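D-psicose 3-epimerase (Agrobacterium tumefaciens, PDB 2HK0) catalyses the epimerisation of non-phosphorylated ketohexoses, interconverting D-psicose and D-fructose at carbon 3, probably with the help of a bound metal ion. Local coordinates at residues 115-120 with 161-166; 155-160 with 196-201; 168-173 with 227-232; 181-186 with 200-205. All blocks are in the same frame, centred on the assembly; numbering follows the deposited sequence.

All four contacts belong to one eight-stranded TIM barrel. Contacts 1 and 2, centres about 11 Å apart, share helix 142-162, set against helix 99-118 in contact 1 and the approach to strand 198-203 in contact 2. Contact 3 spans strands 166-170 and 225-230. The centres of contacts 3 and 4 are about 6 Å apart; contact 4 packs helix 183-193 on the intervening strand 198-203. Along the chain, segments of contacts 1 and 2 alternate, contact 1 closes before 3 and 4 open, and contact 4 falls between the segments of contact 3. Centres of contacts 1 and 3 are about 21 Å apart: the set runs from outer packing to the barrel interior, where the active site probably lies.

Contact 1: 115-120 with 161-166; sequences NVAKLD and NDLGIN
Val116 and Ala117, in the last turn of helix 99-118, meet Leu163 and Ile165, which follow the end of helix 142-162, through apolar contacts alone. The closest is Val116 CG1 to Ile165 CD1 at 3.6 Å, where the two side chains cross obliquely. With its CG1 anti to the carbonyl carbon (chi1 -65°), Ile165 extends CD1 to Val116, and the same methyl passes 4.4 Å from Ala117 CB. Leu163 also packs on Ala117: its CD2 lies 4.0 Å from Ala117 CB, with Leu163 CB and CD1 scarcely farther.

Both segments are ends of consecutive outer helices of the TIM barrel, each finished by a Schellman motif, with Asp120 and Gly164 at positive phi as the C-prime residues. Strand 123-126 lies beneath, and Ile124 from it touches both Val116 and Ile165.

No hydrogen bond crosses between the segments. On the side of helix 99-118 away from the contact, Lys118 NZ gives a 3.1 Å hydrogen bond to Asn115 OD1, nearly in line with the carbonyl (171° at the oxygen), and also forms a salt bridge with Asp65. His122 bridges the two turns, bonding Asp120 OD1 through NE2 and Gly164 O through ND1.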
loop_
_atom_site.group_PDB
_atom_site.type_symbol
_atom_site.label_atom_id
_atom_site.label_comp_id
_atom_site.label_asym_id
_atom_site.label_seq_id
_atom_site.Cartn_x
_atom_site.Cartn_y
_atom_site.Cartn_z
ATOM N N ASN A 115 33.090 -22.146 -18.195
ATOM C CA ASN A 115 33.869 -21.493 -17.149
ATOM C C ASN A 115 33.045 -21.360 -15.865
ATOM O O ASN A 115 33.555 -21.574 -14.768
ATOM C CB ASN A 115 34.355 -20.128 -17.633
ATOM C CG ASN A 115 35.437 -20.246 -18.697
ATOM O OD1 ASN A 115 36.243 -21.170 -18.664
ATOM N ND2 ASN A 115 35.460 -19.309 -19.636
ATOM N N VAL A 116 31.765 -21.030 -16.025
ATOM C CA VAL A 116 30.834 -20.874 -14.910
ATOM C C VAL A 116 30.766 -22.162 -14.081
ATOM O O VAL A 116 30.720 -22.128 -12.844
ATOM C CB VAL A 116 29.440 -20.509 -15.473
ATOM C CG1 VAL A 116 28.351 -20.997 -14.568
ATOM C CG2 VAL A 116 29.362 -18.979 -15.689
ATOM N N ALA A 117 30.773 -23.303 -14.765
ATOM C CA ALA A 117 30.718 -24.587 -14.076
ATOM C C ALA A 117 31.990 -24.822 -13.260
ATOM O O ALA A 117 31.950 -25.485 -12.214
ATOM C CB ALA A 117 30.508 -25.716 -15.087
ATOM N N LYS A 118 33.116 -24.277 -13.731
ATOM C CA LYS A 118 34.389 -24.416 -13.027
ATOM C C LYS A 118 34.335 -23.720 -11.671
ATOM O O LYS A 118 35.168 -23.984 -10.799
ATOM C CB LYS A 118 35.540 -23.823 -13.848
ATOM C CG LYS A 118 35.858 -24.574 -15.129
ATOM C CD LYS A 118 36.893 -23.813 -15.978
ATOM C CE LYS A 118 37.100 -24.490 -17.331
ATOM N NZ LYS A 118 37.984 -23.708 -18.244
ATOM N N LEU A 119 33.376 -22.815 -11.495
ATOM C CA LEU A 119 33.230 -22.112 -10.225
ATOM C C LEU A 119 32.090 -22.705 -9.404
ATOM O O LEU A 119 31.680 -22.138 -8.385
ATOM C CB LEU A 119 32.974 -20.614 -10.454
ATOM C CG LEU A 119 34.123 -19.786 -11.043
ATOM C CD1 LEU A 119 33.687 -18.343 -11.143
ATOM C CD2 LEU A 119 35.380 -19.904 -10.173
ATOM N N ASP A 120 31.569 -23.845 -9.853
ATOM C CA ASP A 120 30.471 -24.510 -9.159
ATOM C C ASP A 120 29.236 -23.602 -9.078
ATOM O O ASP A 120 28.551 -23.543 -8.057
ATOM C CB ASP A 120 30.919 -24.939 -7.752
ATOM C CG ASP A 120 30.016 -26.014 -7.149
ATOM O OD1 ASP A 120 29.407 -26.775 -7.930
ATOM O OD2 ASP A 120 29.922 -26.105 -5.904
ATOM N N ASN A 161 22.473 -27.665 -19.432
ATOM C CA ASN A 161 21.927 -28.765 -18.658
ATOM C C ASN A 161 22.958 -29.841 -18.343
ATOM O O ASN A 161 22.938 -30.427 -17.261
ATOM C CB ASN A 161 20.729 -29.391 -19.376
ATOM C CG ASN A 161 20.057 -30.475 -18.537
ATOM O OD1 ASN A 161 19.942 -31.624 -18.964
ATOM N ND2 ASN A 161 19.619 -30.110 -17.336
ATOM N N ASP A 162 23.866 -30.109 -19.270
ATOM C CA ASP A 162 24.878 -31.122 -18.993
ATOM C C ASP A 162 25.756 -30.649 -17.840
ATOM O O ASP A 162 26.314 -31.456 -17.105
ATOM C CB ASP A 162 25.741 -31.399 -20.234
ATOM C CG ASP A 162 24.984 -32.168 -21.314
ATOM O OD1 ASP A 162 23.946 -32.792 -20.997
ATOM O OD2 ASP A 162 25.435 -32.160 -22.481
ATOM N N LEU A 163 25.852 -29.335 -17.665
ATOM C CA LEU A 163 26.676 -28.782 -16.596
ATOM C C LEU A 163 25.863 -28.523 -15.324
ATOM O O LEU A 163 26.371 -27.941 -14.375
ATOM C CB LEU A 163 27.340 -27.475 -17.081
ATOM C CG LEU A 163 28.302 -27.638 -18.271
ATOM C CD1 LEU A 163 28.724 -26.279 -18.824
ATOM C CD2 LEU A 163 29.527 -28.438 -17.812
ATOM N N GLY A 164 24.603 -28.963 -15.317
ATOM C CA GLY A 164 23.732 -28.762 -14.161
ATOM C C GLY A 164 23.401 -27.292 -13.931
ATOM O O GLY A 164 23.222 -26.854 -12.797
ATOM N N ILE A 165 23.309 -26.535 -15.020
ATOM C CA ILE A 165 23.043 -25.103 -14.966
ATOM C C ILE A 165 21.646 -24.726 -15.465
ATOM O O ILE A 165 21.217 -25.188 -16.519
ATOM C CB ILE A 165 24.091 -24.326 -15.841
ATOM C CG1 ILE A 165 25.494 -24.479 -15.237
ATOM C CG2 ILE A 165 23.679 -22.832 -15.998
ATOM C CD1 ILE A 165 26.621 -23.813 -16.061
ATOM N N ASN A 166 20.948 -23.886 -14.699
ATOM C CA ASN A 166 19.631 -23.381 -15.087
ATOM C C ASN A 166 19.833 -21.992 -15.684
ATOM O O ASN A 166 20.578 -21.191 -15.127
ATOM C CB ASN A 166 18.695 -23.263 -13.873
ATOM C CG ASN A 166 18.169 -24.613 -13.418
ATOM O OD1 ASN A 166 17.731 -25.414 -14.231
ATOM N ND2 ASN A 166 18.212 -24.870 -12.116
#

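Contact 2: 155-160 with 196-201; sequences GIADFA and NNVKVM
Asn197 turns the end of its side-chain amide to the inner side of helix 142-162, where Ala157 and Ala160 offer small side chains and a backbone carbonyl. Its ND2 donates to Ala157 O at 3.0 Å, with an N-H...O angle of 156°. The nitrogen approaches obliquely, tilted 26° from the plane of the Ala157 carbonyl, and the oxygen in turn stands slightly out of the amide plane of Asn197. A chi1 of 66°, which sets CG between the backbone N and the carbonyl carbon, brings the amide to the helix.

The two ends of the amide have different neighbours. ND2 packs against Ala160 CB at 3.7 Å, while OD1 lies 3.8 Å from Ala157 CB. OD1 also accepts from a water at 2.9 Å, which donates as well to Asp158 OD1, the oxygen that pairs with Lys195. ND2 has a second acceptor in Ile165 O, so both ends of this buried amide have polar partners, and these bonds hold its orientation.

Next to it, Val198 brings CG2, anti to its carbonyl carbon, to 4.0 Å from Ala157 CB; this gives the polar grip an apolar flank. Val193 of helix 183-193 packs on Val198 as well.

Backbone bonds from Asn197 and Lys199 to Leu167 align this segment with strand 166-170. The arrangement is that of a TIM barrel, in which an outer helix lies over the parallel strands and here a buried asparagine just ahead of strand 198-203 ties that helix to the turn leading into strand 166-170.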
loop_
_atom_site.group_PDB
_atom_site.type_symbol
_atom_site.label_atom_id
_atom_site.label_comp_id
_atom_site.label_asym_id
_atom_site.label_seq_id
_atom_site.Cartn_x
_atom_site.Cartn_y
_atom_site.Cartn_z
ATOM N N GLY A 155 18.638 -23.696 -28.241
ATOM C CA GLY A 155 19.893 -24.258 -28.722
ATOM C C GLY A 155 21.095 -24.330 -27.795
ATOM O O GLY A 155 22.079 -24.997 -28.132
ATOM N N ILE A 156 21.075 -23.635 -26.656
ATOM C CA ILE A 156 22.205 -23.727 -25.729
ATOM C C ILE A 156 21.762 -24.412 -24.439
ATOM O O ILE A 156 22.588 -24.716 -23.567
ATOM C CB ILE A 156 22.792 -22.326 -25.341
ATOM C CG1 ILE A 156 21.680 -21.406 -24.818
ATOM C CG2 ILE A 156 23.486 -21.691 -26.532
ATOM C CD1 ILE A 156 22.209 -20.217 -24.024
ATOM N N ALA A 157 20.461 -24.672 -24.320
ATOM C CA ALA A 157 19.922 -25.277 -23.105
ATOM C C ALA A 157 20.534 -26.613 -22.708
ATOM O O ALA A 157 20.862 -26.827 -21.530
ATOM C CB ALA A 157 18.403 -25.418 -23.218
ATOM N N ASP A 158 20.672 -27.522 -23.673
ATOM C CA ASP A 158 21.228 -28.835 -23.371
ATOM C C ASP A 158 22.673 -28.723 -22.890
ATOM O O ASP A 158 23.089 -29.447 -21.987
ATOM C CB ASP A 158 21.148 -29.752 -24.599
ATOM C CG ASP A 158 19.709 -30.157 -24.951
ATOM O OD1 ASP A 158 18.789 -29.977 -24.117
ATOM O OD2 ASP A 158 19.504 -30.681 -26.071
ATOM N N PHE A 159 23.438 -27.816 -23.496
ATOM C CA PHE A 159 24.829 -27.627 -23.098
ATOM C C PHE A 159 24.861 -27.200 -21.629
ATOM O O PHE A 159 25.630 -27.735 -20.837
ATOM C CB PHE A 159 25.492 -26.570 -24.000
ATOM C CG PHE A 159 26.984 -26.465 -23.826
ATOM C CD1 PHE A 159 27.526 -25.682 -22.815
ATOM C CD2 PHE A 159 27.846 -27.148 -24.686
ATOM C CE1 PHE A 159 28.911 -25.571 -22.654
ATOM C CE2 PHE A 159 29.231 -27.050 -24.539
ATOM C CZ PHE A 159 29.766 -26.255 -23.516
ATOM N N ALA A 160 24.003 -26.249 -21.267
ATOM C CA ALA A 160 23.931 -25.782 -19.883
ATOM C C ALA A 160 23.475 -26.925 -18.972
ATOM O O ALA A 160 24.015 -27.128 -17.883
ATOM C CB ALA A 160 22.941 -24.614 -19.772
ATOM N N ASN A 196 13.597 -28.054 -19.694
ATOM C CA ASN A 196 13.454 -28.148 -18.246
ATOM C C ASN A 196 14.357 -27.235 -17.437
ATOM O O ASN A 196 14.031 -26.908 -16.296
ATOM C CB ASN A 196 13.684 -29.582 -17.787
ATOM C CG ASN A 196 12.707 -30.547 -18.409
ATOM O OD1 ASN A 196 11.521 -30.235 -18.553
ATOM N ND2 ASN A 196 13.192 -31.729 -18.780
ATOM N N ASN A 197 15.489 -26.826 -18.006
ATOM C CA ASN A 197 16.411 -25.978 -17.258
ATOM C C ASN A 197 16.403 -24.508 -17.673
ATOM O O ASN A 197 17.383 -23.796 -17.444
ATOM C CB ASN A 197 17.844 -26.549 -17.344
ATOM C CG ASN A 197 18.407 -26.500 -18.755
ATOM O OD1 ASN A 197 17.711 -26.801 -19.723
ATOM N ND2 ASN A 197 19.672 -26.125 -18.873
ATOM N N VAL A 198 15.315 -24.060 -18.302
ATOM C CA VAL A 198 15.179 -22.659 -18.692
ATOM C C VAL A 198 14.011 -22.167 -17.845
ATOM O O VAL A 198 12.915 -22.737 -17.876
ATOM C CB VAL A 198 14.898 -22.488 -20.200
ATOM C CG1 VAL A 198 14.674 -21.014 -20.526
ATOM C CG2 VAL A 198 16.109 -23.013 -21.015
ATOM N N LYS A 199 14.271 -21.109 -17.078
ATOM C CA LYS A 199 13.318 -20.555 -16.129
ATOM C C LYS A 199 13.086 -19.057 -16.313
ATOM O O LYS A 199 13.841 -18.368 -17.013
ATOM C CB LYS A 199 13.858 -20.779 -14.708
ATOM C CG LYS A 199 14.222 -22.226 -14.373
ATOM C CD LYS A 199 12.971 -23.079 -14.256
ATOM C CE LYS A 199 13.296 -24.574 -14.214
ATOM N NZ LYS A 199 14.280 -24.888 -13.152
ATOM N N VAL A 200 12.048 -18.555 -15.653
ATOM C CA VAL A 200 11.733 -17.141 -15.713
ATOM C C VAL A 200 12.422 -16.464 -14.540
ATOM O O VAL A 200 12.573 -17.061 -13.469
ATOM C CB VAL A 200 10.207 -16.881 -15.603
ATOM C CG1 VAL A 200 9.935 -15.385 -15.539
ATOM C CG2 VAL A 200 9.492 -17.466 -16.825
HETATM N N MSE A 201 12.833 -15.218 -14.745
HETATM C CA MSE A 201 13.491 -14.447 -13.689
HETATM C C MSE A 201 12.818 -13.086 -13.547
HETATM O O MSE A 201 12.629 -12.373 -14.540
HETATM C CB MSE A 201 14.960 -14.265 -14.040
HETATM C CG MSE A 201 15.699 -13.373 -13.119
HETATM SE SE MSE A 201 17.548 -13.243 -13.667
HETATM C CE MSE A 201 18.034 -11.692 -12.580
HETATM O O HOH W 1 17.925 -29.143 -21.339
#

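Contact 3: 168-173 with 227-232; sequences CIEVLN and HFHTGE
Cys168 and His227 meet through their first side-chain carbons and sulfur: SG and CB of Cys168 both lie 3.8 Å from His227 CB. Cys168 holds SG anti to its carbonyl carbon, alongside the backbone N, whereas His227 holds its ring anti to the backbone N (chi1 -155°), which turns the imidazole away from the sulfur and leaves CB as the atom that meets it. Two residues up the strands, Glu170 is extended through CG and CD, its CG also anti to N (chi1 -173°), and brings OE2 to 3.7 Å from His229 ND1. The carboxylate and the imidazole stand almost perpendicular, with their planes 88° apart, and the oxygen approaches the ring obliquely. The pair is a close polar contact, not a hydrogen bond.

Strand 198-203 runs between the two strands, and its Met201, present as selenomethionine, packs on both Glu170 and His229. NE2 of His227 bonds Glu54 OE1 and NE2 of His229 bonds Glu54 OE2, which fixes the rotation of both rings. Glu170 and His229, with Asp203 and Glu264 nearby, gather acids and an imidazole in the buried barrel interior, consistent with the metal site expected of this metal-dependent epimerase.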
loop_
_atom_site.group_PDB
_atom_site.type_symbol
_atom_site.label_atom_id
_atom_site.label_comp_id
_atom_site.label_asym_id
_atom_site.label_seq_id
_atom_site.Cartn_x
_atom_site.Cartn_y
_atom_site.Cartn_z
ATOM N N CYS A 168 18.140 -18.540 -16.444
ATOM C CA CYS A 168 16.986 -17.761 -15.996
ATOM C C CYS A 168 16.829 -16.489 -16.817
ATOM O O CYS A 168 17.684 -15.601 -16.769
ATOM C CB CYS A 168 17.141 -17.438 -14.512
ATOM S SG CYS A 168 17.337 -18.948 -13.520
ATOM N N ILE A 169 15.730 -16.426 -17.568
ATOM C CA ILE A 169 15.401 -15.321 -18.468
ATOM C C ILE A 169 14.785 -14.158 -17.712
ATOM O O ILE A 169 13.661 -14.259 -17.210
ATOM C CB ILE A 169 14.404 -15.794 -19.545
ATOM C CG1 ILE A 169 14.900 -17.121 -20.141
ATOM C CG2 ILE A 169 14.231 -14.718 -20.629
ATOM C CD1 ILE A 169 16.286 -17.054 -20.770
ATOM N N GLU A 170 15.509 -13.043 -17.658
ATOM C CA GLU A 170 15.031 -11.885 -16.905
ATOM C C GLU A 170 14.041 -11.015 -17.649
ATOM O O GLU A 170 14.266 -10.642 -18.800
ATOM C CB GLU A 170 16.219 -11.031 -16.433
ATOM C CG GLU A 170 15.841 -9.873 -15.498
ATOM C CD GLU A 170 17.066 -9.150 -14.921
ATOM O OE1 GLU A 170 18.143 -9.196 -15.557
ATOM O OE2 GLU A 170 16.950 -8.524 -13.842
ATOM N N VAL A 171 12.935 -10.705 -16.976
ATOM C CA VAL A 171 11.879 -9.853 -17.528
ATOM C C VAL A 171 12.315 -8.433 -17.169
ATOM O O VAL A 171 12.583 -8.148 -16.003
ATOM C CB VAL A 171 10.510 -10.204 -16.879
ATOM C CG1 VAL A 171 9.426 -9.224 -17.329
ATOM C CG2 VAL A 171 10.112 -11.633 -17.276
ATOM N N LEU A 172 12.406 -7.558 -18.167
ATOM C CA LEU A 172 12.867 -6.175 -17.943
ATOM C C LEU A 172 11.847 -5.087 -18.287
ATOM O O LEU A 172 10.866 -5.342 -18.984
ATOM C CB LEU A 172 14.129 -5.923 -18.769
ATOM C CG LEU A 172 15.340 -6.809 -18.497
ATOM C CD1 LEU A 172 16.384 -6.584 -19.601
ATOM C CD2 LEU A 172 15.919 -6.479 -17.135
ATOM N N ASN A 173 12.092 -3.866 -17.813
ATOM C CA ASN A 173 11.178 -2.761 -18.096
ATOM C C ASN A 173 11.344 -2.267 -19.538
ATOM O O ASN A 173 12.375 -2.490 -20.164
ATOM C CB ASN A 173 11.405 -1.616 -17.104
ATOM C CG ASN A 173 12.703 -0.869 -17.357
ATOM O OD1 ASN A 173 12.835 -0.139 -18.351
ATOM N ND2 ASN A 173 13.668 -1.050 -16.465
ATOM N N HIS A 227 14.877 -17.499 -10.503
ATOM C CA HIS A 227 15.795 -16.534 -9.893
ATOM C C HIS A 227 15.004 -15.242 -9.618
ATOM O O HIS A 227 14.015 -14.957 -10.300
ATOM C CB HIS A 227 16.963 -16.276 -10.854
ATOM C CG HIS A 227 18.217 -15.812 -10.181
ATOM N ND1 HIS A 227 18.685 -16.369 -9.008
ATOM C CD2 HIS A 227 19.123 -14.867 -10.537
ATOM C CE1 HIS A 227 19.822 -15.788 -8.669
ATOM N NE2 HIS A 227 20.111 -14.872 -9.580
ATOM N N PHE A 228 15.432 -14.466 -8.628
ATOM C CA PHE A 228 14.707 -13.258 -8.228
ATOM C C PHE A 228 15.661 -12.149 -7.779
ATOM O O PHE A 228 16.584 -12.387 -6.993
ATOM C CB PHE A 228 13.767 -13.627 -7.067
ATOM C CG PHE A 228 12.682 -12.611 -6.775
ATOM C CD1 PHE A 228 11.671 -12.361 -7.692
ATOM C CD2 PHE A 228 12.625 -11.977 -5.532
ATOM C CE1 PHE A 228 10.609 -11.499 -7.382
ATOM C CE2 PHE A 228 11.570 -11.109 -5.202
ATOM C CZ PHE A 228 10.561 -10.871 -6.126
ATOM N N HIS A 229 15.422 -10.938 -8.267
ATOM C CA HIS A 229 16.242 -9.784 -7.907
ATOM C C HIS A 229 15.407 -8.780 -7.117
ATOM O O HIS A 229 14.221 -8.576 -7.416
ATOM C CB HIS A 229 16.784 -9.096 -9.171
ATOM C CG HIS A 229 18.049 -9.701 -9.694
ATOM N ND1 HIS A 229 18.767 -9.142 -10.729
ATOM C CD2 HIS A 229 18.761 -10.773 -9.278
ATOM C CE1 HIS A 229 19.871 -9.839 -10.922
ATOM N NE2 HIS A 229 19.892 -10.834 -10.053
ATOM N N THR A 230 16.029 -8.126 -6.138
ATOM C CA THR A 230 15.322 -7.150 -5.319
ATOM C C THR A 230 16.014 -5.792 -5.221
ATOM O O THR A 230 17.238 -5.681 -5.339
ATOM C CB THR A 230 15.139 -7.656 -3.900
ATOM O OG1 THR A 230 16.418 -8.045 -3.387
ATOM C CG2 THR A 230 14.178 -8.848 -3.877
ATOM N N GLY A 231 15.199 -4.773 -4.975
ATOM C CA GLY A 231 15.677 -3.409 -4.834
ATOM C C GLY A 231 14.451 -2.523 -4.745
ATOM O O GLY A 231 13.357 -2.946 -5.129
ATOM N N GLU A 232 14.605 -1.306 -4.235
ATOM C CA GLU A 232 13.467 -0.409 -4.146
ATOM C C GLU A 232 13.256 0.142 -5.557
ATOM O O GLU A 232 14.046 -0.148 -6.462
ATOM C CB GLU A 232 13.740 0.709 -3.130
ATOM C CG GLU A 232 13.852 0.226 -1.661
ATOM C CD GLU A 232 12.535 -0.346 -1.092
ATOM O OE1 GLU A 232 11.466 -0.093 -1.698
ATOM O OE2 GLU A 232 12.567 -1.027 -0.028
#

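Contact 4: 181-186 with 200-205; sequences NTAAEG and VMLDTF
Ala183 and Gly186, on the first turn of helix 183-193, pack on Leu202 and Val200 of strand 198-203, the helix-to-strand half of the beta-alpha-beta unit that starts with strand 166-170 in the TIM barrel. Leu202 reaches with CD2 to 3.9 Å from Ala183 CB. Val200 sets CG2 3.6 Å from Gly186 O, a methyl resting on the backbone. With no side chain on Gly186, helix and strand draw close there, the CA atoms of Gly186 and Val200 being 5.9 Å apart.

The next shell holds the helix start. Glu185, extended at CG (chi2 -178°), reaches toward the start of the helix, where its OE1 accepts from Asn181 N at 2.7 Å, nearly along its C-O axis (N-H...O 164°), and more weakly from the N-H of Thr182, the N-cap residue. Glu211 OE2 accepts from Ala183 N. Arg281 of the second subunit packs on Thr182 and Glu185.

At the other end, the strand runs into helix 204-210 through Asp203. Its OD2 lies close to carboxylate oxygens of Glu170 and Glu264, while OD1 caps the helix by accepting from Phe205 N at 2.9 Å, on its anti side and 21° out of the carboxylate plane.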
loop_
_atom_site.group_PDB
_atom_site.type_symbol
_atom_site.label_atom_id
_atom_site.label_comp_id
_atom_site.label_asym_id
_atom_site.label_seq_id
_atom_site.Cartn_x
_atom_site.Cartn_y
_atom_site.Cartn_z
ATOM N N ASN A 181 8.573 -7.938 -21.078
ATOM C CA ASN A 181 8.387 -6.853 -20.109
ATOM C C ASN A 181 7.496 -7.268 -18.959
ATOM O O ASN A 181 7.396 -6.577 -17.940
ATOM C CB ASN A 181 7.720 -5.660 -20.785
ATOM C CG ASN A 181 8.567 -5.073 -21.878
ATOM O OD1 ASN A 181 8.080 -4.802 -22.967
ATOM N ND2 ASN A 181 9.849 -4.875 -21.594
ATOM N N THR A 182 6.870 -8.416 -19.124
ATOM C CA THR A 182 5.922 -8.921 -18.157
ATOM C C THR A 182 6.165 -10.379 -17.733
ATOM O O THR A 182 6.661 -11.182 -18.527
ATOM C CB THR A 182 4.531 -8.770 -18.819
ATOM O OG1 THR A 182 3.865 -7.614 -18.291
ATOM C CG2 THR A 182 3.749 -9.992 -18.697
ATOM N N ALA A 183 5.813 -10.725 -16.494
ATOM C CA ALA A 183 5.968 -12.101 -16.045
ATOM C C ALA A 183 5.205 -13.032 -17.018
ATOM O O ALA A 183 5.701 -14.079 -17.397
ATOM C CB ALA A 183 5.429 -12.258 -14.612
ATOM N N ALA A 184 4.010 -12.624 -17.446
ATOM C CA ALA A 184 3.214 -13.448 -18.363
ATOM C C ALA A 184 3.945 -13.641 -19.692
ATOM O O ALA A 184 3.890 -14.718 -20.280
ATOM C CB ALA A 184 1.846 -12.807 -18.598
ATOM N N GLU A 185 4.622 -12.600 -20.170
ATOM C CA GLU A 185 5.375 -12.715 -21.418
ATOM C C GLU A 185 6.589 -13.614 -21.183
ATOM O O GLU A 185 6.960 -14.407 -22.053
ATOM C CB GLU A 185 5.842 -11.337 -21.903
ATOM C CG GLU A 185 4.727 -10.411 -22.363
ATOM C CD GLU A 185 5.251 -9.074 -22.867
ATOM O OE1 GLU A 185 6.149 -8.495 -22.220
ATOM O OE2 GLU A 185 4.763 -8.595 -23.906
ATOM N N GLY A 186 7.205 -13.484 -20.003
ATOM C CA GLY A 186 8.368 -14.291 -19.671
ATOM C C GLY A 186 7.993 -15.762 -19.649
ATOM O O GLY A 186 8.699 -16.607 -20.198
ATOM N N VAL A 200 12.048 -18.555 -15.653
ATOM C CA VAL A 200 11.733 -17.141 -15.713
ATOM C C VAL A 200 12.422 -16.464 -14.540
ATOM O O VAL A 200 12.573 -17.061 -13.469
ATOM C CB VAL A 200 10.207 -16.881 -15.603
ATOM C CG1 VAL A 200 9.935 -15.385 -15.539
ATOM C CG2 VAL A 200 9.492 -17.466 -16.825
HETATM N N MSE A 201 12.833 -15.218 -14.745
HETATM C CA MSE A 201 13.491 -14.447 -13.689
HETATM C C MSE A 201 12.818 -13.086 -13.547
HETATM O O MSE A 201 12.629 -12.373 -14.540
HETATM C CB MSE A 201 14.960 -14.265 -14.040
HETATM C CG MSE A 201 15.699 -13.373 -13.119
HETATM SE SE MSE A 201 17.548 -13.243 -13.667
HETATM C CE MSE A 201 18.034 -11.692 -12.580
ATOM N N LEU A 202 12.449 -12.727 -12.319
ATOM C CA LEU A 202 11.787 -11.444 -12.060
ATOM C C LEU A 202 12.660 -10.537 -11.191
ATOM O O LEU A 202 13.481 -11.008 -10.401
ATOM C CB LEU A 202 10.427 -11.669 -11.379
ATOM C CG LEU A 202 9.442 -12.528 -12.181
ATOM C CD1 LEU A 202 8.122 -12.691 -11.407
ATOM C CD2 LEU A 202 9.203 -11.876 -13.548
ATOM N N ASP A 203 12.436 -9.235 -11.310
ATOM C CA ASP A 203 13.236 -8.237 -10.598
ATOM C C ASP A 203 12.276 -7.131 -10.114
ATOM O O ASP A 203 11.570 -6.529 -10.925
ATOM C CB ASP A 203 14.264 -7.708 -11.599
ATOM C CG ASP A 203 15.195 -6.675 -11.017
ATOM O OD1 ASP A 203 14.745 -5.861 -10.181
ATOM O OD2 ASP A 203 16.373 -6.658 -11.432
ATOM N N THR A 204 12.244 -6.863 -8.805
ATOM C CA THR A 204 11.322 -5.862 -8.289
ATOM C C THR A 204 11.429 -4.501 -8.949
ATOM O O THR A 204 10.421 -3.834 -9.126
ATOM C CB THR A 204 11.421 -5.697 -6.758
ATOM O OG1 THR A 204 12.766 -5.377 -6.378
ATOM C CG2 THR A 204 10.976 -6.982 -6.080
ATOM N N PHE A 205 12.629 -4.099 -9.333
ATOM C CA PHE A 205 12.810 -2.812 -9.996
ATOM C C PHE A 205 12.028 -2.755 -11.320
ATOM O O PHE A 205 11.385 -1.739 -11.638
ATOM C CB PHE A 205 14.305 -2.555 -10.263
ATOM C CG PHE A 205 14.582 -1.333 -11.131
ATOM C CD1 PHE A 205 14.352 -0.044 -10.652
ATOM C CD2 PHE A 205 15.068 -1.485 -12.428
ATOM C CE1 PHE A 205 14.604 1.087 -11.458
ATOM C CE2 PHE A 205 15.327 -0.361 -13.247
ATOM C CZ PHE A 205 15.092 0.923 -12.754
#